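Local atomic coordinates of Ika8 (Synthetic construct, PDB entry 6G6O), a protein that is a computationally designed, symmetrical eight-bladed beta-propeller of WD40-type repeats, an artificial protein with no assigned natural function. Residues A[67-72]-A[77-82]; A[36-41]-A[45-50]. One frame throughout, in Å; residues are numbered along the deposited sequence.

From the N terminus, the chain reaches interaction 2 first: strand 37-41 turns back through residues 42-46 into 47-51, closing the hairpin of the third and outermost strands of one propeller blade. It then runs through strand 58-64 and reaches interaction 1, where 67-72 folds back through a four-residue turn on 77-81 in the next blade. The two contacts follow in series, neither nested nor crossed. They meet face to face between blades, their centres about 14 Å apart: I37 lies against S70 and W80, and V39 against W80 and I82. Each hairpin is thus local in sequence, while their shared apolar surface ties adjacent blades together.

Interaction 1 (A[67-72]-A[77-82]); sequences IVVSGA and VKVWYI
The indole of W80 takes the CG1 methyl of V68 over the centre of one face of its six-membered ring, a CH-pi contact, with V68 CG2 touching farther out, 3.9 Å from W80 CZ2. At the edge, near the ring plane, sits S70: W80 NE1 points at S70 OG over 3.5 Å, a straight but weak hydrogen bond. The ring gets there because W80 CG stands between its own backbone N and carbonyl carbon (chi1 41°), which swings the indole back across the neighbouring strand. H51 stacks on the same indole, and I37 and V39 of the preceding blade touch it too.

Below the side chains runs a regular antiparallel ladder. V68 and W80 form one hydrogen-bonded pair, each bond 3.2 Å (V68 N to W80 O, W80 N to V68 O). S70 and K78 form the next and tighter one, with K78 N 2.8 Å from S70 O. Between them V69 CA approaches K78 O at 3.2 Å as a CA-H...O contact.

The other face of the hairpin is aliphatic. V69 spreads its methyls between two valines, CG1 reaching V77 CG1 at 3.7 Å and CG2 lying beside V79 CG2 at 3.9 Å. I67 CG2 crosses to V79 CG1 at 3.6 Å. I98, L101 and F103 of the following blade pack on this face.

S70 OG is buried but has two partners, W80 NE1 and H54 NE2, while K78 sends its amine away to G53 O. The Trp-Ser-His chain is consistent with three members of the Asp-His-Ser/Thr-Trp structural tetrad of WD40 repeats. The long indole bond probably adds little beside the four backbone bonds and the apolar packing on both faces.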
loop_
_atom_site.group_PDB
_atom_site.type_symbol
_atom_site.label_atom_id
_atom_site.label_comp_id
_atom_site.label_asym_id
_atom_site.label_seq_id
_atom_site.Cartn_x
_atom_site.Cartn_y
_atom_site.Cartn_z
ATOM N N ILE A 67 -17.430 2.384 -1.113
ATOM C CA ILE A 67 -17.253 1.529 0.051
ATOM C C ILE A 67 -15.798 1.605 0.483
ATOM O O ILE A 67 -14.891 1.422 -0.336
ATOM C CB ILE A 67 -17.662 0.076 -0.251
ATOM C CG1 ILE A 67 -19.169 -0.006 -0.505
ATOM C CG2 ILE A 67 -17.245 -0.846 0.881
ATOM C CD1 ILE A 67 -19.620 -1.319 -1.101
ATOM N N VAL A 68 -15.579 1.879 1.764
ATOM C CA VAL A 68 -14.244 1.927 2.341
ATOM C C VAL A 68 -14.137 0.842 3.403
ATOM O O VAL A 68 -15.025 0.702 4.252
ATOM C CB VAL A 68 -13.923 3.318 2.919
ATOM C CG1 VAL A 68 -15.071 3.811 3.756
ATOM C CG2 VAL A 68 -12.648 3.270 3.747
ATOM N N VAL A 69 -13.064 0.059 3.330
ATOM C CA VAL A 69 -12.754 -0.971 4.312
ATOM C C VAL A 69 -11.564 -0.491 5.127
ATOM O O VAL A 69 -10.553 -0.058 4.561
ATOM C CB VAL A 69 -12.458 -2.320 3.636
ATOM C CG1 VAL A 69 -12.305 -3.412 4.678
ATOM C CG2 VAL A 69 -13.564 -2.663 2.655
ATOM N N SER A 70 -11.685 -0.557 6.450
ATOM C CA SER A 70 -10.658 -0.050 7.349
ATOM C C SER A 70 -10.304 -1.112 8.378
ATOM O O SER A 70 -11.192 -1.691 9.011
ATOM C CB SER A 70 -11.122 1.230 8.050
ATOM O OG SER A 70 -12.096 0.950 9.039
ATOM N N GLY A 71 -9.008 -1.364 8.538
ATOM C CA GLY A 71 -8.516 -2.262 9.563
ATOM C C GLY A 71 -7.748 -1.506 10.624
ATOM O O GLY A 71 -7.241 -0.412 10.360
ATOM N N ALA A 72 -7.646 -2.068 11.826
ATOM C CA ALA A 72 -7.024 -1.380 12.946
ATOM C C ALA A 72 -6.001 -2.290 13.614
ATOM O O ALA A 72 -5.800 -3.442 13.215
ATOM C CB ALA A 72 -8.073 -0.912 13.960
ATOM N N VAL A 77 -11.985 -5.149 11.444
ATOM C CA VAL A 77 -12.096 -4.766 10.042
ATOM C C VAL A 77 -13.521 -4.287 9.825
ATOM O O VAL A 77 -14.473 -5.042 10.057
ATOM C CB VAL A 77 -11.760 -5.921 9.086
ATOM C CG1 VAL A 77 -11.545 -5.391 7.677
ATOM C CG2 VAL A 77 -10.534 -6.675 9.565
ATOM N N LYS A 78 -13.674 -3.037 9.397
ATOM C CA LYS A 78 -14.983 -2.421 9.251
ATOM C C LYS A 78 -15.225 -2.042 7.798
ATOM O O LYS A 78 -14.302 -1.630 7.089
ATOM C CB LYS A 78 -15.116 -1.190 10.155
ATOM C CG LYS A 78 -14.981 -1.517 11.634
ATOM C CD LYS A 78 -15.038 -0.275 12.513
ATOM C CE LYS A 78 -16.432 0.328 12.548
ATOM N NZ LYS A 78 -16.551 1.375 13.601
ATOM N N VAL A 79 -16.473 -2.199 7.366
ATOM C CA VAL A 79 -16.916 -1.870 6.016
ATOM C C VAL A 79 -18.059 -0.874 6.148
ATOM O O VAL A 79 -19.075 -1.175 6.789
ATOM C CB VAL A 79 -17.365 -3.122 5.245
ATOM C CG1 VAL A 79 -17.872 -2.749 3.865
ATOM C CG2 VAL A 79 -16.226 -4.128 5.154
ATOM N N TRP A 80 -17.901 0.308 5.558
ATOM C CA TRP A 80 -18.886 1.355 5.773
ATOM C C TRP A 80 -19.054 2.209 4.523
ATOM O O TRP A 80 -18.206 2.222 3.628
ATOM C CB TRP A 80 -18.524 2.233 6.981
ATOM C CG TRP A 80 -17.072 2.585 7.113
ATOM C CD1 TRP A 80 -16.067 1.775 7.557
ATOM C CD2 TRP A 80 -16.470 3.854 6.834
ATOM N NE1 TRP A 80 -14.874 2.456 7.555
ATOM C CE2 TRP A 80 -15.094 3.735 7.116
ATOM C CE3 TRP A 80 -16.959 5.078 6.364
ATOM C CZ2 TRP A 80 -14.202 4.793 6.944
ATOM C CZ3 TRP A 80 -16.074 6.127 6.194
ATOM C CH2 TRP A 80 -14.711 5.977 6.484
ATOM N N TYR A 81 -20.177 2.924 4.488
ATOM C CA TYR A 81 -20.534 3.780 3.365
ATOM C C TYR A 81 -19.792 5.108 3.464
ATOM O O TYR A 81 -19.796 5.753 4.516
ATOM C CB TYR A 81 -22.046 4.010 3.357
ATOM C CG TYR A 81 -22.588 4.700 2.127
ATOM C CD1 TYR A 81 -22.205 4.303 0.855
ATOM C CD2 TYR A 81 -23.504 5.739 2.243
ATOM C CE1 TYR A 81 -22.707 4.931 -0.268
ATOM C CE2 TYR A 81 -24.010 6.371 1.126
ATOM C CZ TYR A 81 -23.608 5.964 -0.125
ATOM O OH TYR A 81 -24.113 6.591 -1.239
ATOM N N ILE A 82 -19.160 5.520 2.363
ATOM C CA ILE A 82 -18.367 6.745 2.388
ATOM C C ILE A 82 -19.252 7.969 2.602
ATOM O O ILE A 82 -18.824 8.951 3.223
ATOM C CB ILE A 82 -17.531 6.866 1.099
ATOM C CG1 ILE A 82 -16.544 8.029 1.207
ATOM C CG2 ILE A 82 -18.424 7.027 -0.121
ATOM C CD1 ILE A 82 -15.531 7.855 2.307
#

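Interaction 2 (A[36-41]-A[45-50]); sequences TIKVWD and GQLLRD
K38 and D50 lie side by side, pointing the same way from a non-hydrogen-bonded pair, and join in a salt bridge of 2.6 Å from K38 NZ to D50 OD1. The amine comes in on the syn side of that oxygen, 20° out of the carboxylate plane. A bend at the last torsion of K38 (chi4 -68°) turns NZ onto the acid, and its CB rests over one face of the W40 indole. An alanine here would keep that CB but would probably leave D50 without its positive mate and free to turn.

W40 and L47 cross at a slant, L47 CB lying 3.6 Å from W40 CZ3, while S30 takes the indole NE1. On the opposite side of the sheet V39 CG1 meets L48 CB at 3.9 Å. L48 CD1 reaches on to D41 CB at 3.5 Å.

One more residue lies between the K38-D50 and W40-L47 pairs on 47-50 than on 37-41, so L48 and R49 make a beta bulge opposite V39. L48 N gives V39 O a bond of 2.6 Å, whereas V39 N to R49 O is weak. Nearer the turn, D41 N bonds Q46 O at 2.8 Å; D41 OD1 accepts from L43 N in an Asx turn and OD2 pairs with T44. The whole is the outer hairpin of a WD40 propeller blade, whose last strand comes from the following sequence repeat.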
loop_
_atom_site.group_PDB
_atom_site.type_symbol
_atom_site.label_atom_id
_atom_site.label_comp_id
_atom_site.label_asym_id
_atom_site.label_seq_id
_atom_site.Cartn_x
_atom_site.Cartn_y
_atom_site.Cartn_z
ATOM N N THR A 36 -8.737 7.529 14.687
ATOM C CA THR A 36 -9.643 8.454 14.024
ATOM C C THR A 36 -9.543 8.311 12.511
ATOM O O THR A 36 -8.443 8.238 11.954
ATOM C CB THR A 36 -9.329 9.892 14.439
ATOM O OG1 THR A 36 -7.955 10.183 14.159
ATOM C CG2 THR A 36 -9.587 10.081 15.926
ATOM N N ILE A 37 -10.697 8.264 11.852
ATOM C CA ILE A 37 -10.789 8.249 10.397
ATOM C C ILE A 37 -11.550 9.495 9.969
ATOM O O ILE A 37 -12.606 9.805 10.531
ATOM C CB ILE A 37 -11.485 6.976 9.881
ATOM C CG1 ILE A 37 -10.743 5.728 10.363
ATOM C CG2 ILE A 37 -11.571 6.990 8.361
ATOM C CD1 ILE A 37 -11.219 4.450 9.714
ATOM N N LYS A 38 -11.010 10.212 8.985
ATOM C CA LYS A 38 -11.614 11.442 8.495
ATOM C C LYS A 38 -11.798 11.362 6.988
ATOM O O LYS A 38 -10.939 10.834 6.276
ATOM C CB LYS A 38 -10.760 12.662 8.859
ATOM C CG LYS A 38 -10.791 13.015 10.337
ATOM C CD LYS A 38 -9.762 14.084 10.670
ATOM C CE LYS A 38 -9.825 14.479 12.139
ATOM N NZ LYS A 38 -11.092 15.189 12.468
ATOM N N VAL A 39 -12.922 11.887 6.509
ATOM C CA VAL A 39 -13.269 11.888 5.091
ATOM C C VAL A 39 -13.212 13.327 4.596
ATOM O O VAL A 39 -13.913 14.199 5.122
ATOM C CB VAL A 39 -14.656 11.274 4.849
ATOM C CG1 VAL A 39 -14.982 11.266 3.366
ATOM C CG2 VAL A 39 -14.719 9.868 5.430
ATOM N N TRP A 40 -12.386 13.573 3.582
ATOM C CA TRP A 40 -12.126 14.917 3.090
ATOM C C TRP A 40 -12.750 15.127 1.717
ATOM O O TRP A 40 -12.942 14.180 0.949
ATOM C CB TRP A 40 -10.622 15.191 3.009
ATOM C CG TRP A 40 -9.877 14.869 4.263
ATOM C CD1 TRP A 40 -9.112 13.767 4.501
ATOM C CD2 TRP A 40 -9.819 15.664 5.454
ATOM N NE1 TRP A 40 -8.583 13.823 5.767
ATOM C CE2 TRP A 40 -9.003 14.977 6.373
ATOM C CE3 TRP A 40 -10.377 16.889 5.832
ATOM C CZ2 TRP A 40 -8.732 15.473 7.645
ATOM C CZ3 TRP A 40 -10.109 17.378 7.096
ATOM C CH2 TRP A 40 -9.295 16.672 7.988
ATOM N N ASP A 41 -13.061 16.386 1.419
ATOM C CA ASP A 41 -13.537 16.812 0.106
ATOM C C ASP A 41 -12.389 17.536 -0.584
ATOM O O ASP A 41 -12.003 18.633 -0.170
ATOM C CB ASP A 41 -14.763 17.716 0.235
ATOM C CG ASP A 41 -15.429 18.001 -1.097
ATOM O OD1 ASP A 41 -14.887 17.597 -2.148
ATOM O OD2 ASP A 41 -16.500 18.643 -1.094
ATOM N N GLY A 45 -12.022 21.253 0.143
ATOM C CA GLY A 45 -11.149 21.242 1.297
ATOM C C GLY A 45 -11.815 20.915 2.612
ATOM O O GLY A 45 -11.110 20.723 3.611
ATOM N N GLN A 46 -13.141 20.840 2.657
ATOM C CA GLN A 46 -13.845 20.584 3.901
ATOM C C GLN A 46 -13.929 19.089 4.178
ATOM O O GLN A 46 -13.977 18.265 3.261
ATOM C CB GLN A 46 -15.252 21.182 3.856
ATOM C CG GLN A 46 -15.285 22.668 3.549
ATOM C CD GLN A 46 -14.576 23.492 4.605
ATOM O OE1 GLN A 46 -14.963 23.491 5.773
ATOM N NE2 GLN A 46 -13.527 24.198 4.199
ATOM N N LEU A 47 -13.945 18.744 5.460
ATOM C CA LEU A 47 -14.150 17.362 5.860
ATOM C C LEU A 47 -15.627 17.011 5.726
ATOM O O LEU A 47 -16.501 17.786 6.130
ATOM C CB LEU A 47 -13.662 17.135 7.293
ATOM C CG LEU A 47 -14.507 17.624 8.471
ATOM C CD1 LEU A 47 -14.173 16.836 9.726
ATOM C CD2 LEU A 47 -14.316 19.117 8.703
ATOM N N LEU A 48 -15.907 15.854 5.123
ATOM C CA LEU A 48 -17.291 15.408 5.014
ATOM C C LEU A 48 -17.846 15.014 6.374
ATOM O O LEU A 48 -18.983 15.364 6.712
ATOM C CB LEU A 48 -17.404 14.240 4.035
ATOM C CG LEU A 48 -17.530 14.581 2.548
ATOM C CD1 LEU A 48 -16.198 15.017 1.982
ATOM C CD2 LEU A 48 -18.090 13.408 1.760
ATOM N N ARG A 49 -17.055 14.302 7.173
ATOM C CA ARG A 49 -17.522 13.807 8.458
ATOM C C ARG A 49 -16.344 13.271 9.253
ATOM O O ARG A 49 -15.267 13.006 8.709
ATOM C CB ARG A 49 -18.574 12.711 8.285
ATOM C CG ARG A 49 -18.005 11.378 7.819
ATOM C CD ARG A 49 -19.099 10.343 7.609
ATOM N NE ARG A 49 -20.322 10.930 7.067
ATOM C CZ ARG A 49 -21.408 11.196 7.788
ATOM N NH1 ARG A 49 -22.473 11.735 7.213
ATOM N NH2 ARG A 49 -21.421 10.931 9.088
ATOM N N ASP A 50 -16.570 13.115 10.553
ATOM C CA ASP A 50 -15.650 12.421 11.446
ATOM C C ASP A 50 -16.193 11.012 11.652
ATOM O O ASP A 50 -17.200 10.823 12.343
ATOM C CB ASP A 50 -15.513 13.156 12.778
ATOM C CG ASP A 50 -14.449 14.233 12.746
ATOM O OD1 ASP A 50 -13.428 14.044 12.051
ATOM O OD2 ASP A 50 -14.632 15.269 13.420
#